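Uncharacterized protein Tm1382 (Thermotoga maritima, PDB 3E57) is of unknown function but is probably a Nudix hydrolase, a family whose members cleave nucleoside diphosphates linked to other groups. Local coordinates at residues Tyr62-Lys67 with Val151-Leu156. Sequence-based numbering, arbitrary orientation.
Sequences YDETTK and VSRVHL
Glu64 and Arg153 make the one salt bridge between loop 62-65, which leads into strand 66-77, and helix 150-153. Arg153 NE donates to Glu64 OE2 at 3.1 Å with an N-H...O angle of 148°. The carboxylate oxygen sits at the edge of the guanidinium, close to its plane, whereas NE comes from above the carboxylate plane, the two flat groups being turned 61° apart. Arg153 NH1 is bonded to Ser147 O, which gives the guanidinium a second anchor on its own side of the contact.

The end of the Lys67 side chain brings NZ close to backbone carbonyls at the helix-to-strand junction. With chi4 at -92° its chain bends at the end, and NZ makes weak hydrogen bonds to Arg153 O at 3.1 Å and His155 O at 3.4 Å; its stronger partner is Asn145 OD1. A water donates to both Glu64 O (2.8 Å) and Arg153 O (2.6 Å), so the latter carbonyl serves the water and the lysine together.

Van der Waals contacts lie beside these bonds: Val154 CG1 rests 3.6 Å from the carbonyl oxygen Asp63 O and also touches Glu64 CG, while Lys67 CB meets Leu156 CB. The alpha carbon of Lys67 makes a CA-H...O contact with Val154 O, close to where strand 155-163 begins its parallel pairing with strand 66-77 through backbone hydrogen bonds that Val154 and Leu156 share with Gln68. Ahead of strand 66-77, Asp63 OD1 takes Thr65 N in an Asx turn and also accepts from Thr65 OG1.

The salt bridge and the water thus join the segments just ahead of the parallel pair, and Lys67 joins them where the pair begins; the buried lysine probably offsets the partial negative charge of the carbonyls gathered around its NZ.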
# COMPACT_ATOMS: atom_id res chain seq x y z
N TYR B 62 -6.68 -17.87 -13.53
CA TYR B 62 -7.38 -17.09 -14.56
C TYR B 62 -8.68 -16.44 -14.05
O TYR B 62 -9.60 -16.19 -14.83
CB TYR B 62 -7.72 -17.99 -15.76
CG TYR B 62 -6.60 -18.18 -16.75
CD1 TYR B 62 -6.61 -17.51 -17.98
CD2 TYR B 62 -5.53 -19.04 -16.48
CE1 TYR B 62 -5.58 -17.69 -18.90
CE2 TYR B 62 -4.50 -19.22 -17.40
CZ TYR B 62 -4.54 -18.54 -18.61
OH TYR B 62 -3.52 -18.72 -19.53
N ASP B 63 -8.77 -16.16 -12.75
CA ASP B 63 -10.04 -15.71 -12.17
C ASP B 63 -9.86 -14.65 -11.09
O ASP B 63 -9.38 -14.95 -10.00
CB ASP B 63 -10.81 -16.92 -11.61
CG ASP B 63 -12.26 -16.59 -11.27
OD1 ASP B 63 -12.78 -15.55 -11.73
OD2 ASP B 63 -12.89 -17.39 -10.55
N GLU B 64 -10.26 -13.42 -11.41
CA GLU B 64 -10.24 -12.31 -10.45
C GLU B 64 -11.49 -12.28 -9.56
O GLU B 64 -11.60 -11.44 -8.67
CB GLU B 64 -10.07 -10.96 -11.16
CG GLU B 64 -8.66 -10.72 -11.68
CD GLU B 64 -8.46 -9.34 -12.29
OE1 GLU B 64 -9.29 -8.43 -12.03
OE2 GLU B 64 -7.47 -9.15 -13.02
N THR B 65 -12.43 -13.20 -9.80
CA THR B 65 -13.58 -13.38 -8.91
C THR B 65 -13.17 -13.93 -7.55
O THR B 65 -13.91 -13.82 -6.57
CB THR B 65 -14.61 -14.38 -9.50
OG1 THR B 65 -14.89 -14.03 -10.87
CG2 THR B 65 -15.90 -14.36 -8.70
N THR B 66 -12.00 -14.57 -7.49
CA THR B 66 -11.47 -15.11 -6.25
C THR B 66 -10.02 -14.68 -6.02
O THR B 66 -9.30 -14.28 -6.95
CB THR B 66 -11.53 -16.65 -6.23
OG1 THR B 66 -10.87 -17.18 -7.39
CG2 THR B 66 -12.99 -17.14 -6.21
N LYS B 67 -9.61 -14.74 -4.75
CA LYS B 67 -8.23 -14.51 -4.38
C LYS B 67 -7.68 -15.73 -3.65
O LYS B 67 -8.32 -16.27 -2.74
CB LYS B 67 -8.11 -13.22 -3.56
CG LYS B 67 -8.27 -11.99 -4.43
CD LYS B 67 -8.09 -10.67 -3.70
CE LYS B 67 -7.71 -9.53 -4.67
NZ LYS B 67 -6.20 -9.36 -4.82
N VAL B 151 -0.58 -11.81 -11.43
CA VAL B 151 -0.50 -12.69 -10.28
C VAL B 151 -1.00 -11.97 -9.03
O VAL B 151 -1.81 -12.51 -8.27
CB VAL B 151 0.94 -13.23 -10.08
CG1 VAL B 151 1.03 -14.09 -8.82
CG2 VAL B 151 1.38 -14.03 -11.30
N SER B 152 -0.55 -10.73 -8.83
CA SER B 152 -0.95 -9.94 -7.66
C SER B 152 -2.45 -9.84 -7.50
O SER B 152 -2.97 -10.01 -6.39
CB SER B 152 -0.36 -8.53 -7.74
OG SER B 152 1.03 -8.61 -7.58
N ARG B 153 -3.16 -9.58 -8.60
CA ARG B 153 -4.61 -9.36 -8.53
C ARG B 153 -5.42 -10.59 -8.10
O ARG B 153 -6.57 -10.45 -7.66
CB ARG B 153 -5.13 -8.82 -9.87
CG ARG B 153 -4.64 -7.42 -10.16
CD ARG B 153 -5.33 -6.78 -11.35
NE ARG B 153 -4.96 -7.35 -12.65
CZ ARG B 153 -3.96 -6.93 -13.42
NH1 ARG B 153 -3.14 -5.95 -13.04
NH2 ARG B 153 -3.76 -7.52 -14.60
N VAL B 154 -4.84 -11.79 -8.22
CA VAL B 154 -5.51 -13.02 -7.81
C VAL B 154 -4.94 -13.61 -6.52
O VAL B 154 -5.34 -14.70 -6.12
CB VAL B 154 -5.50 -14.09 -8.95
CG1 VAL B 154 -6.08 -13.51 -10.23
CG2 VAL B 154 -4.10 -14.64 -9.19
N HIS B 155 -4.04 -12.88 -5.85
CA HIS B 155 -3.41 -13.35 -4.62
C HIS B 155 -3.71 -12.41 -3.46
O HIS B 155 -3.63 -11.19 -3.60
CB HIS B 155 -1.89 -13.42 -4.78
CG HIS B 155 -1.39 -14.64 -5.48
ND1 HIS B 155 -0.10 -15.11 -5.33
CD2 HIS B 155 -2.00 -15.49 -6.33
CE1 HIS B 155 0.06 -16.19 -6.07
NE2 HIS B 155 -1.08 -16.45 -6.68
N LEU B 156 -4.05 -12.98 -2.31
CA LEU B 156 -4.16 -12.24 -1.06
C LEU B 156 -3.08 -12.73 -0.12
O LEU B 156 -3.08 -13.90 0.26
CB LEU B 156 -5.54 -12.48 -0.44
CG LEU B 156 -5.78 -11.87 0.94
CD1 LEU B 156 -5.69 -10.36 0.84
CD2 LEU B 156 -7.13 -12.31 1.49
O HOH W 1 -9.17 -10.41 -7.84